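Local coordinates for transglutaminase-like enzymes, putative cysteine protease (Cytophaga hutchinsonii, PDB 3ISR), which is a putative cysteine protease of the transglutaminase-like superfamily, although its substrate and exact reaction are not established, at residues Y22-P27 against L72-N77; T28-N33 against A255-N260; F32-L37 against M82-T87; L49-P54 against T78-S83. All coordinates share one frame; numbering follows the deposited sequence.

Contact 1 of 4, residues Y22-P27 against L72-N77; sequences YQVMSP and LKATEN
Glu76 lies against the turn of Met25, Ser26 and Pro27, and its side chain can be followed outward over that turn. Its CB touches backbone, lying 3.6 Å from Ser26 CA and just as far from Met25 O. CG is placed between the backbone N and the carbonyl carbon (chi1 63°). The chain then bends at chi2 (-90°), and CD comes within 4.0 Å of Pro27 CG. At the tip, OE1 is closer still, 3.4 Å from the same Pro27 CG. This is van der Waals contact of a carboxylate oxygen with a proline ring carbon. The two side chains cross obliquely. Glu76 N is buried here and has no polar partner in the model.

Val24 makes the apolar pair with Ala74, its CG2 packing on Ala74 CB at 3.8 Å. Its other methyl, CG1, stands anti to the backbone N and meets Thr75 O at 3.4 Å. The backbones are joined by one weak hydrogen bond, Asn77 N to Val24 O, short at 2.8 Å but strongly bent (119° at the hydrogen).

Ser26 OG turns to another partner, Asn260 ND2. Val24 also packs on Thr78 and Phe80 of strand 78-96. The turn around Met25 to Pro27 leads from strand 12-24 to strand 28-32, and the one around Glu76 leads from strand 69-74 to strand 78-96. The contact therefore joins two neighbouring crossings between the six-stranded sheet, which holds 12-24 and 78-96, and the four-stranded sheet, which holds 28-32 and 69-74.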
loop_
_atom_site.group_PDB
_atom_site.type_symbol
_atom_site.label_atom_id
_atom_site.label_comp_id
_atom_site.label_asym_id
_atom_site.label_seq_id
_atom_site.Cartn_x
_atom_site.Cartn_y
_atom_site.Cartn_z
ATOM N N TYR B 22 -30.353 12.695 4.121
ATOM C CA TYR B 22 -29.365 12.958 3.071
ATOM C C TYR B 22 -29.644 14.219 2.264
ATOM O O TYR B 22 -30.797 14.538 1.987
ATOM C CB TYR B 22 -29.322 11.789 2.091
ATOM C CG TYR B 22 -28.678 10.575 2.671
ATOM C CD1 TYR B 22 -27.299 10.402 2.591
ATOM C CD2 TYR B 22 -29.437 9.609 3.319
ATOM C CE1 TYR B 22 -26.689 9.288 3.134
ATOM C CE2 TYR B 22 -28.840 8.492 3.862
ATOM C CZ TYR B 22 -27.463 8.341 3.764
ATOM O OH TYR B 22 -26.855 7.235 4.301
ATOM N N GLN B 23 -28.578 14.924 1.898
ATOM C CA GLN B 23 -28.635 15.933 0.853
ATOM C C GLN B 23 -28.142 15.247 -0.417
ATOM O O GLN B 23 -27.069 14.659 -0.426
ATOM C CB GLN B 23 -27.748 17.136 1.191
ATOM N N VAL B 24 -28.930 15.333 -1.481
ATOM C CA VAL B 24 -28.625 14.660 -2.739
ATOM C C VAL B 24 -28.137 15.710 -3.747
ATOM O O VAL B 24 -28.859 16.665 -4.044
ATOM C CB VAL B 24 -29.868 13.886 -3.253
ATOM C CG1 VAL B 24 -29.569 13.130 -4.541
ATOM C CG2 VAL B 24 -30.381 12.915 -2.179
HETATM N N MSE B 25 -26.909 15.539 -4.239
HETATM C CA MSE B 25 -26.256 16.502 -5.146
HETATM C C MSE B 25 -26.554 16.231 -6.618
HETATM O O MSE B 25 -26.728 17.159 -7.408
HETATM C CB MSE B 25 -24.732 16.497 -4.942
HETATM C CG MSE B 25 -24.271 16.907 -3.553
HETATM SE SE MSE B 25 -24.916 18.686 -3.065
HETATM C CE MSE B 25 -24.047 19.787 -4.445
ATOM N N SER B 26 -26.582 14.952 -6.980
ATOM C CA SER B 26 -26.834 14.511 -8.348
ATOM C C SER B 26 -27.810 13.329 -8.271
ATOM O O SER B 26 -28.105 12.871 -7.170
ATOM C CB SER B 26 -25.514 14.122 -9.026
ATOM O OG SER B 26 -24.845 13.127 -8.282
ATOM N N PRO B 27 -28.335 12.846 -9.421
ATOM C CA PRO B 27 -29.262 11.701 -9.363
ATOM C C PRO B 27 -28.586 10.475 -8.744
ATOM O O PRO B 27 -27.536 10.036 -9.219
ATOM C CB PRO B 27 -29.602 11.444 -10.838
ATOM C CG PRO B 27 -29.270 12.731 -11.544
ATOM C CD PRO B 27 -28.087 13.275 -10.810
ATOM N N LEU B 72 -33.777 2.756 -3.123
ATOM C CA LEU B 72 -34.585 3.844 -3.647
ATOM C C LEU B 72 -33.692 4.742 -4.470
ATOM O O LEU B 72 -32.463 4.707 -4.321
ATOM C CB LEU B 72 -35.211 4.656 -2.500
ATOM C CG LEU B 72 -34.323 5.345 -1.458
ATOM C CD1 LEU B 72 -33.687 6.619 -2.003
ATOM C CD2 LEU B 72 -35.195 5.688 -0.239
ATOM N N LYS B 73 -34.300 5.541 -5.342
ATOM C CA LYS B 73 -33.550 6.549 -6.076
ATOM C C LYS B 73 -34.051 7.945 -5.701
ATOM O O LYS B 73 -35.229 8.122 -5.386
ATOM C CB LYS B 73 -33.592 6.295 -7.593
ATOM C CG LYS B 73 -34.982 6.272 -8.226
ATOM C CD LYS B 73 -34.921 5.893 -9.713
ATOM C CE LYS B 73 -36.080 6.553 -10.472
ATOM N NZ LYS B 73 -36.390 5.905 -11.786
ATOM N N ALA B 74 -33.138 8.910 -5.715
ATOM C CA ALA B 74 -33.439 10.272 -5.310
ATOM C C ALA B 74 -32.961 11.256 -6.379
ATOM O O ALA B 74 -31.895 11.082 -6.954
ATOM C CB ALA B 74 -32.781 10.580 -3.974
ATOM N N THR B 75 -33.754 12.286 -6.640
ATOM C CA THR B 75 -33.406 13.264 -7.677
ATOM C C THR B 75 -32.416 14.335 -7.175
ATOM O O THR B 75 -32.314 14.594 -5.969
ATOM C CB THR B 75 -34.672 13.868 -8.360
ATOM O OG1 THR B 75 -34.441 15.242 -8.697
ATOM C CG2 THR B 75 -35.869 13.794 -7.448
ATOM N N GLU B 76 -31.672 14.927 -8.105
ATOM C CA GLU B 76 -30.633 15.903 -7.768
ATOM C C GLU B 76 -31.195 17.120 -7.036
ATOM O O GLU B 76 -32.346 17.509 -7.259
ATOM C CB GLU B 76 -29.854 16.348 -9.020
ATOM C CG GLU B 76 -30.674 17.087 -10.082
ATOM C CD GLU B 76 -31.291 16.155 -11.128
ATOM O OE1 GLU B 76 -31.645 14.998 -10.794
ATOM O OE2 GLU B 76 -31.420 16.587 -12.295
ATOM N N ASN B 77 -30.372 17.700 -6.163
ATOM C CA ASN B 77 -30.719 18.900 -5.386
ATOM C C ASN B 77 -32.018 18.751 -4.594
ATOM O O ASN B 77 -32.903 19.616 -4.650
ATOM C CB ASN B 77 -30.758 20.156 -6.273
ATOM C CG ASN B 77 -29.548 20.267 -7.184
ATOM O OD1 ASN B 77 -28.402 20.275 -6.725
ATOM N ND2 ASN B 77 -29.799 20.356 -8.485
#

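Contact 2 of 4, residues T28-N33 against A255-N260; sequences TTFIFN and ASIFGN
Phe30 and Ile257 lie side by side and point the same way, with Phe30 CD1 3.9 Å from Ile257 CG1. Phe32 and Ala255 share this face of the sheet, and Phe32 CE1 reaches Ala255 CB at 3.6 Å. On the other face, Ile31 runs obliquely to Phe258, its CD1 3.8 Å from Phe258 CE1. Thr29 O lies at the edge of the Phe258 ring, in its plane.

At Thr28 a side chain takes over from the backbone bonds. Its OG1 stands anti to the carbonyl carbon (chi1 -58°), accepts Asn260 N at 3.0 Å and bonds to Ser26 O. This leaves CG2 anti to the backbone N, 3.6 Å from Ile257 CG2. An alanine here would probably leave Asn260 N and Ser26 O without this mate and open a gap beside Ile257 CG2. At Gly259 a CB would strike Thr28 OG1.

Four backbone bonds join the pairs Thr29-Phe258 and Ile31-Ser256. The face of Thr29, Ile31, Ser256 and Phe258 packs on a second subunit. The face of Phe30, Phe32, Ala255 and Ile257 meets Tyr22, Phe80 and Met82 of the six-stranded sheet. Such face-to-face packing of two antiparallel sheets is consistent with a beta-sandwich.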
loop_
_atom_site.group_PDB
_atom_site.type_symbol
_atom_site.label_atom_id
_atom_site.label_comp_id
_atom_site.label_asym_id
_atom_site.label_seq_id
_atom_site.Cartn_x
_atom_site.Cartn_y
_atom_site.Cartn_z
ATOM N N THR B 28 -29.174 9.948 -7.676
ATOM C CA THR B 28 -28.474 8.989 -6.822
ATOM C C THR B 28 -29.370 7.818 -6.454
ATOM O O THR B 28 -30.543 8.008 -6.132
ATOM C CB THR B 28 -27.974 9.691 -5.531
ATOM O OG1 THR B 28 -27.110 10.784 -5.880
ATOM C CG2 THR B 28 -27.226 8.730 -4.637
ATOM N N THR B 29 -28.809 6.616 -6.513
ATOM C CA THR B 29 -29.461 5.416 -5.995
ATOM C C THR B 29 -28.806 4.999 -4.682
ATOM O O THR B 29 -27.573 5.021 -4.562
ATOM C CB THR B 29 -29.410 4.262 -7.026
ATOM O OG1 THR B 29 -30.215 4.620 -8.147
ATOM C CG2 THR B 29 -29.950 2.947 -6.437
ATOM N N PHE B 30 -29.641 4.650 -3.701
ATOM C CA PHE B 30 -29.183 4.211 -2.383
ATOM C C PHE B 30 -29.561 2.765 -2.185
ATOM O O PHE B 30 -30.655 2.339 -2.570
ATOM C CB PHE B 30 -29.869 5.024 -1.279
ATOM C CG PHE B 30 -29.506 6.468 -1.279
ATOM C CD1 PHE B 30 -28.575 6.959 -0.372
ATOM C CD2 PHE B 30 -30.097 7.345 -2.181
ATOM C CE1 PHE B 30 -28.244 8.316 -0.363
ATOM C CE2 PHE B 30 -29.766 8.689 -2.184
ATOM C CZ PHE B 30 -28.828 9.172 -1.273
ATOM N N ILE B 31 -28.657 2.006 -1.588
ATOM C CA ILE B 31 -29.010 0.697 -1.079
ATOM C C ILE B 31 -28.662 0.748 0.384
ATOM O O ILE B 31 -27.484 0.910 0.747
ATOM C CB ILE B 31 -28.215 -0.446 -1.729
ATOM C CG1 ILE B 31 -28.373 -0.408 -3.251
ATOM C CG2 ILE B 31 -28.697 -1.809 -1.165
ATOM C CD1 ILE B 31 -27.528 -1.480 -3.973
ATOM N N PHE B 32 -29.690 0.614 1.215
ATOM C CA PHE B 32 -29.523 0.718 2.645
ATOM C C PHE B 32 -29.580 -0.643 3.322
ATOM O O PHE B 32 -30.210 -1.571 2.822
ATOM C CB PHE B 32 -30.632 1.592 3.241
ATOM C CG PHE B 32 -30.542 3.037 2.864
ATOM C CD1 PHE B 32 -29.489 3.819 3.310
ATOM C CD2 PHE B 32 -31.541 3.625 2.094
ATOM C CE1 PHE B 32 -29.416 5.166 2.981
ATOM C CE2 PHE B 32 -31.480 4.971 1.764
ATOM C CZ PHE B 32 -30.411 5.741 2.206
ATOM N N ASN B 33 -28.939 -0.743 4.483
ATOM C CA ASN B 33 -29.060 -1.940 5.293
ATOM C C ASN B 33 -29.306 -1.569 6.738
ATOM O O ASN B 33 -28.345 -1.455 7.520
ATOM C CB ASN B 33 -27.805 -2.798 5.173
ATOM C CG ASN B 33 -27.969 -4.147 5.815
ATOM O OD1 ASN B 33 -29.087 -4.701 5.896
ATOM N ND2 ASN B 33 -26.863 -4.692 6.282
ATOM N N ALA B 255 -25.066 2.234 4.082
ATOM C CA ALA B 255 -25.590 2.891 2.906
ATOM C C ALA B 255 -24.586 2.779 1.767
ATOM O O ALA B 255 -23.449 3.244 1.892
ATOM C CB ALA B 255 -25.892 4.365 3.219
ATOM N N SER B 256 -25.004 2.169 0.668
ATOM C CA SER B 256 -24.211 2.190 -0.545
ATOM C C SER B 256 -24.804 3.247 -1.458
ATOM O O SER B 256 -25.992 3.191 -1.790
ATOM C CB SER B 256 -24.197 0.815 -1.203
ATOM O OG SER B 256 -23.548 -0.113 -0.333
ATOM N N ILE B 257 -23.970 4.207 -1.850
ATOM C CA ILE B 257 -24.434 5.398 -2.555
ATOM C C ILE B 257 -23.896 5.437 -3.976
ATOM O O ILE B 257 -22.683 5.569 -4.199
ATOM C CB ILE B 257 -24.044 6.674 -1.768
ATOM C CG1 ILE B 257 -24.680 6.634 -0.369
ATOM C CG2 ILE B 257 -24.404 7.942 -2.554
ATOM C CD1 ILE B 257 -24.171 7.701 0.588
ATOM N N PHE B 258 -24.811 5.281 -4.928
ATOM C CA PHE B 258 -24.495 5.324 -6.360
ATOM C C PHE B 258 -24.901 6.661 -6.941
ATOM O O PHE B 258 -26.023 6.825 -7.409
ATOM C CB PHE B 258 -25.211 4.191 -7.097
ATOM C CG PHE B 258 -24.738 2.830 -6.685
ATOM C CD1 PHE B 258 -25.296 2.198 -5.584
ATOM C CD2 PHE B 258 -23.713 2.186 -7.388
ATOM C CE1 PHE B 258 -24.850 0.937 -5.171
ATOM C CE2 PHE B 258 -23.270 0.927 -6.989
ATOM C CZ PHE B 258 -23.843 0.299 -5.881
ATOM N N GLY B 259 -23.975 7.614 -6.886
ATOM C CA GLY B 259 -24.236 8.997 -7.290
ATOM C C GLY B 259 -23.475 9.922 -6.361
ATOM O O GLY B 259 -22.330 9.633 -6.001
ATOM N N ASN B 260 -24.107 11.023 -5.965
ATOM C CA ASN B 260 -23.481 12.020 -5.091
ATOM C C ASN B 260 -24.421 12.516 -4.002
ATOM O O ASN B 260 -25.338 13.288 -4.274
ATOM C CB ASN B 260 -23.002 13.226 -5.904
ATOM C CG ASN B 260 -21.845 12.890 -6.811
ATOM O OD1 ASN B 260 -20.722 12.693 -6.344
ATOM N ND2 ASN B 260 -22.106 12.826 -8.120
#

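Contact 3 of 4, residues F32-L37 against M82-T87; sequences FNVHAL and MSYTAT
A Met-aromatic contact between Met82 and Phe32 begins a buried core where the end of strand 28-32 and the loop after it run alongside strand 78-96. The two side chains meet tip to tip. The selenomethionine is extended through chi2 and bends at chi3 (66°), which places CE over one face of the Phe32 ring. CE is 3.8 Å from the ring centroid. SE stands obliquely to the ring, 3.6 Å from Phe32 CD2. Val34 CG2 touches both Met82 CE and Tyr84 CB, 4.0 Å from each.

Tyr84 reaches the loop backbone. Over one face of its ring sits His35 CA, 4.0 Å from the centroid. The imidazole of His35 is oblique to the phenol, with planes at 49°, and its CD2 approaches Tyr84 CE1 to 3.4 Å. Tyr84 OH accepts a nearly straight bond from Ala36 N (3.1 Å, 166°) and is also bonded to Glu47 OE1. A phenylalanine in its place would probably leave Ala36 N and the Glu47 carboxylate without this buried partner.

Val34 O is held by Tyr205 OH and Ala36 O by Arg68 NH1. From strand 12-24, Ser18 touches Val34 and Ile16 touches Ala36, and strand 43-52 adds Leu49 and Glu47 against His35. The loop thus lies on side chains of three neighbouring strands of the six-stranded sheet.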
loop_
_atom_site.group_PDB
_atom_site.type_symbol
_atom_site.label_atom_id
_atom_site.label_comp_id
_atom_site.label_asym_id
_atom_site.label_seq_id
_atom_site.Cartn_x
_atom_site.Cartn_y
_atom_site.Cartn_z
ATOM N N PHE B 32 -29.690 0.614 1.215
ATOM C CA PHE B 32 -29.523 0.718 2.645
ATOM C C PHE B 32 -29.580 -0.643 3.322
ATOM O O PHE B 32 -30.210 -1.571 2.822
ATOM C CB PHE B 32 -30.632 1.592 3.241
ATOM C CG PHE B 32 -30.542 3.037 2.864
ATOM C CD1 PHE B 32 -29.489 3.819 3.310
ATOM C CD2 PHE B 32 -31.541 3.625 2.094
ATOM C CE1 PHE B 32 -29.416 5.166 2.981
ATOM C CE2 PHE B 32 -31.480 4.971 1.764
ATOM C CZ PHE B 32 -30.411 5.741 2.206
ATOM N N ASN B 33 -28.939 -0.743 4.483
ATOM C CA ASN B 33 -29.060 -1.940 5.293
ATOM C C ASN B 33 -29.306 -1.569 6.738
ATOM O O ASN B 33 -28.345 -1.455 7.520
ATOM C CB ASN B 33 -27.805 -2.798 5.173
ATOM C CG ASN B 33 -27.969 -4.147 5.815
ATOM O OD1 ASN B 33 -29.087 -4.701 5.896
ATOM N ND2 ASN B 33 -26.863 -4.692 6.282
ATOM N N VAL B 34 -30.587 -1.352 7.076
ATOM C CA VAL B 34 -30.981 -0.895 8.414
ATOM C C VAL B 34 -31.981 -1.803 9.143
ATOM O O VAL B 34 -32.084 -1.738 10.370
ATOM C CB VAL B 34 -31.504 0.598 8.416
ATOM C CG1 VAL B 34 -30.461 1.542 7.810
ATOM C CG2 VAL B 34 -32.835 0.720 7.683
ATOM N N HIS B 35 -32.720 -2.629 8.395
ATOM C CA HIS B 35 -33.681 -3.581 8.959
ATOM C C HIS B 35 -33.038 -4.661 9.824
ATOM O O HIS B 35 -31.967 -5.194 9.480
ATOM C CB HIS B 35 -34.405 -4.294 7.830
ATOM C CG HIS B 35 -35.447 -3.460 7.165
ATOM N ND1 HIS B 35 -35.131 -2.438 6.296
ATOM C CD2 HIS B 35 -36.798 -3.484 7.253
ATOM C CE1 HIS B 35 -36.248 -1.867 5.876
ATOM N NE2 HIS B 35 -37.272 -2.483 6.443
ATOM N N ALA B 36 -33.712 -5.031 10.910
ATOM C CA ALA B 36 -33.280 -6.182 11.696
ATOM C C ALA B 36 -33.485 -7.437 10.865
ATOM O O ALA B 36 -34.412 -7.503 10.055
ATOM C CB ALA B 36 -34.056 -6.277 13.011
ATOM N N LEU B 37 -32.594 -8.414 11.019
ATOM C CA LEU B 37 -32.723 -9.662 10.283
ATOM C C LEU B 37 -33.776 -10.543 10.956
ATOM O O LEU B 37 -33.970 -10.458 12.167
ATOM C CB LEU B 37 -31.377 -10.404 10.259
ATOM C CG LEU B 37 -31.162 -11.460 9.166
ATOM C CD1 LEU B 37 -31.217 -10.888 7.743
ATOM C CD2 LEU B 37 -29.839 -12.194 9.382
HETATM N N MSE B 82 -35.072 9.002 6.200
HETATM C CA MSE B 82 -35.600 7.659 6.319
HETATM C C MSE B 82 -35.561 7.283 7.779
HETATM O O MSE B 82 -34.534 7.454 8.434
HETATM C CB MSE B 82 -34.745 6.677 5.516
HETATM C CG MSE B 82 -35.304 5.270 5.547
HETATM SE SE MSE B 82 -34.194 4.059 4.509
HETATM C CE MSE B 82 -32.579 4.129 5.642
ATOM N N SER B 83 -36.673 6.771 8.288
ATOM C CA SER B 83 -36.781 6.402 9.695
ATOM C C SER B 83 -37.193 4.940 9.812
ATOM O O SER B 83 -38.150 4.527 9.162
ATOM C CB SER B 83 -37.826 7.294 10.372
ATOM O OG SER B 83 -38.083 6.852 11.691
ATOM N N TYR B 84 -36.468 4.168 10.628
ATOM C CA TYR B 84 -36.764 2.750 10.865
ATOM C C TYR B 84 -36.943 2.507 12.352
ATOM O O TYR B 84 -36.098 2.920 13.161
ATOM C CB TYR B 84 -35.640 1.837 10.311
ATOM C CG TYR B 84 -35.849 0.361 10.609
ATOM C CD1 TYR B 84 -36.808 -0.379 9.924
ATOM C CD2 TYR B 84 -35.099 -0.289 11.594
ATOM C CE1 TYR B 84 -37.017 -1.741 10.200
ATOM C CE2 TYR B 84 -35.304 -1.639 11.880
ATOM C CZ TYR B 84 -36.259 -2.354 11.175
ATOM O OH TYR B 84 -36.458 -3.693 11.426
ATOM N N THR B 85 -38.035 1.827 12.712
ATOM C CA THR B 85 -38.323 1.494 14.102
ATOM C C THR B 85 -38.821 0.051 14.199
ATOM O O THR B 85 -39.593 -0.397 13.348
ATOM C CB THR B 85 -39.398 2.473 14.673
ATOM O OG1 THR B 85 -38.937 3.820 14.504
ATOM C CG2 THR B 85 -39.657 2.220 16.145
ATOM N N ALA B 86 -38.385 -0.678 15.225
ATOM C CA ALA B 86 -38.813 -2.070 15.392
ATOM C C ALA B 86 -38.765 -2.550 16.825
ATOM O O ALA B 86 -38.032 -2.020 17.657
ATOM C CB ALA B 86 -37.992 -3.036 14.478
ATOM N N THR B 87 -39.566 -3.574 17.092
ATOM C CA THR B 87 -39.547 -4.289 18.349
ATOM C C THR B 87 -39.117 -5.692 17.995
ATOM O O THR B 87 -39.689 -6.300 17.090
ATOM C CB THR B 87 -40.953 -4.309 18.974
ATOM O OG1 THR B 87 -41.429 -2.965 19.053
ATOM C CG2 THR B 87 -40.918 -4.918 20.349
#

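Contact 4 of 4, residues L49-P54 against T78-S83; sequences LIVTPP and TTFSMS
Ile50 pairs with Ser83 and Thr52 with Ser81 as antiparallel hydrogen-bonded pairs, the strand directions 168° apart, with Val51 and Met82 the non-hydrogen-bonded pair between them. The four bonds are short and fairly straight: Ile50 N reaches Ser83 O at 2.8 Å, and Thr52 N reaches Ser81 O at 2.7 Å. Each is matched by a return bond, from Ser83 N to Ile50 O and from Ser81 N to Thr52 O.

The side chains of Leu49, Val51, Phe80 and Met82 make the apolar side of the pairing. Leu49 has CG anti to the backbone N, and chi2 (76°) then places CD1 3.8 Å from Met82 CG. Val51 CG2 lies 4.2 Å from that same Met82 CG. The other methyl, Val51 CG1, comes obliquely to the Phe80 ring, 4.3 Å from CD1.

This is regular antiparallel pairing inside the six-stranded sheet, where strand 78-96 runs between strand 43-52 and strand 12-24. Its backbone also bonds to Val24, Tyr22 and Ile20. The Phe80 ring meets Phe30 edge-to-face, so this side of the sheet looks toward strand 28-32.

Ile50, Thr52, Ser81 and Ser83 lie on the opposite face. Ser81 OG bonds to Thr21 OG1, and Ser83 OG to His17 NE2, both on strand 12-24. The pairing stops at Pro53, which follows a cis peptide bond. The Pro53 and Phe80 side chains cross at about a right angle, with Pro53 CD 4.1 Å from Phe80 CB. Phe80 CB also lies 3.5 Å from Thr52 O.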
loop_
_atom_site.group_PDB
_atom_site.type_symbol
_atom_site.label_atom_id
_atom_site.label_comp_id
_atom_site.label_asym_id
_atom_site.label_seq_id
_atom_site.Cartn_x
_atom_site.Cartn_y
_atom_site.Cartn_z
ATOM N N LEU B 49 -41.122 1.444 8.551
ATOM C CA LEU B 49 -40.151 2.182 7.739
ATOM C C LEU B 49 -40.803 3.390 7.055
ATOM O O LEU B 49 -41.720 3.230 6.247
ATOM C CB LEU B 49 -39.523 1.255 6.681
ATOM C CG LEU B 49 -38.482 1.863 5.746
ATOM C CD1 LEU B 49 -37.154 2.044 6.485
ATOM C CD2 LEU B 49 -38.304 0.967 4.531
ATOM N N ILE B 50 -40.342 4.597 7.396
ATOM C CA ILE B 50 -40.923 5.840 6.869
ATOM C C ILE B 50 -39.894 6.667 6.112
ATOM O O ILE B 50 -38.851 7.016 6.665
ATOM C CB ILE B 50 -41.511 6.737 8.006
ATOM C CG1 ILE B 50 -42.506 5.961 8.887
ATOM C CG2 ILE B 50 -42.134 8.024 7.434
ATOM C CD1 ILE B 50 -43.633 5.248 8.124
ATOM N N VAL B 51 -40.202 6.994 4.861
ATOM C CA VAL B 51 -39.365 7.890 4.052
ATOM C C VAL B 51 -40.042 9.278 3.968
ATOM O O VAL B 51 -41.231 9.375 3.660
ATOM C CB VAL B 51 -39.096 7.299 2.639
ATOM C CG1 VAL B 51 -38.209 8.230 1.817
ATOM C CG2 VAL B 51 -38.424 5.903 2.738
ATOM N N THR B 52 -39.290 10.338 4.262
ATOM C CA THR B 52 -39.799 11.712 4.149
ATOM C C THR B 52 -39.011 12.490 3.102
ATOM O O THR B 52 -37.827 12.709 3.296
ATOM C CB THR B 52 -39.684 12.463 5.488
ATOM O OG1 THR B 52 -40.393 11.741 6.498
ATOM C CG2 THR B 52 -40.258 13.896 5.372
ATOM N N PRO B 53 -39.658 12.921 1.997
ATOM C CA PRO B 53 -41.041 12.689 1.566
ATOM C C PRO B 53 -41.183 11.251 1.081
ATOM O O PRO B 53 -40.168 10.566 0.962
ATOM C CB PRO B 53 -41.199 13.664 0.392
ATOM C CG PRO B 53 -39.835 13.745 -0.196
ATOM C CD PRO B 53 -38.919 13.730 1.009
ATOM N N PRO B 54 -42.415 10.782 0.813
ATOM C CA PRO B 54 -42.496 9.369 0.410
ATOM C C PRO B 54 -41.739 9.120 -0.893
ATOM O O PRO B 54 -42.029 9.742 -1.908
ATOM C CB PRO B 54 -44.000 9.122 0.224
ATOM C CG PRO B 54 -44.698 10.322 0.814
ATOM C CD PRO B 54 -43.725 11.457 0.775
ATOM N N THR B 78 -32.127 17.634 -3.875
ATOM C CA THR B 78 -33.228 17.399 -2.944
ATOM C C THR B 78 -32.681 16.836 -1.639
ATOM O O THR B 78 -31.507 16.479 -1.541
ATOM C CB THR B 78 -34.264 16.392 -3.494
ATOM O OG1 THR B 78 -33.607 15.161 -3.823
ATOM C CG2 THR B 78 -35.008 16.957 -4.730
ATOM N N THR B 79 -33.531 16.771 -0.627
ATOM C CA THR B 79 -33.160 16.082 0.600
ATOM C C THR B 79 -34.241 15.068 0.917
ATOM O O THR B 79 -35.380 15.227 0.482
ATOM C CB THR B 79 -32.984 17.064 1.776
ATOM O OG1 THR B 79 -34.250 17.650 2.095
ATOM C CG2 THR B 79 -31.992 18.169 1.405
ATOM N N PHE B 80 -33.885 14.015 1.648
ATOM C CA PHE B 80 -34.896 13.083 2.169
ATOM C C PHE B 80 -34.426 12.507 3.498
ATOM O O PHE B 80 -33.240 12.531 3.790
ATOM C CB PHE B 80 -35.208 11.958 1.169
ATOM C CG PHE B 80 -34.104 10.927 1.047
ATOM C CD1 PHE B 80 -34.147 9.748 1.792
ATOM C CD2 PHE B 80 -33.028 11.141 0.193
ATOM C CE1 PHE B 80 -33.141 8.788 1.688
ATOM C CE2 PHE B 80 -31.995 10.190 0.091
ATOM C CZ PHE B 80 -32.061 9.012 0.842
ATOM N N SER B 81 -35.372 12.019 4.295
ATOM C CA SER B 81 -35.079 11.325 5.552
ATOM C C SER B 81 -35.720 9.951 5.536
ATOM O O SER B 81 -36.775 9.751 4.927
ATOM C CB SER B 81 -35.623 12.100 6.752
ATOM O OG SER B 81 -35.026 13.375 6.820
HETATM N N MSE B 82 -35.072 9.002 6.200
HETATM C CA MSE B 82 -35.600 7.659 6.319
HETATM C C MSE B 82 -35.561 7.283 7.779
HETATM O O MSE B 82 -34.534 7.454 8.434
HETATM C CB MSE B 82 -34.745 6.677 5.516
HETATM C CG MSE B 82 -35.304 5.270 5.547
HETATM SE SE MSE B 82 -34.194 4.059 4.509
HETATM C CE MSE B 82 -32.579 4.129 5.642
ATOM N N SER B 83 -36.673 6.771 8.288
ATOM C CA SER B 83 -36.781 6.402 9.695
ATOM C C SER B 83 -37.193 4.940 9.812
ATOM O O SER B 83 -38.150 4.527 9.162
ATOM C CB SER B 83 -37.826 7.294 10.372
ATOM O OG SER B 83 -38.083 6.852 11.691
#

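In the fold
From the N terminus, strand 12-24 leads into contact 1, whose partner comes some 45 residues later, at the end of strand 69-74. Contact 2 starts next, at strand 28-32, and closes by far the longest loop, taking in the helices before 255-258 returns. Contact 3 starts from the same stretch as contact 2 and closes on 82-87. Contact 4 starts later and ends on the same stretch as contact 3, sharing Met82 and Ser83; it lies wholly within contact 2. Contact 1 crosses all three. Contact 4 belongs to the six-stranded sheet and contact 2 to the four-stranded one. Contacts 1 and 3 join the two sheets, and Tyr22, Phe30, Phe32, Phe80 and Met82 pack between them.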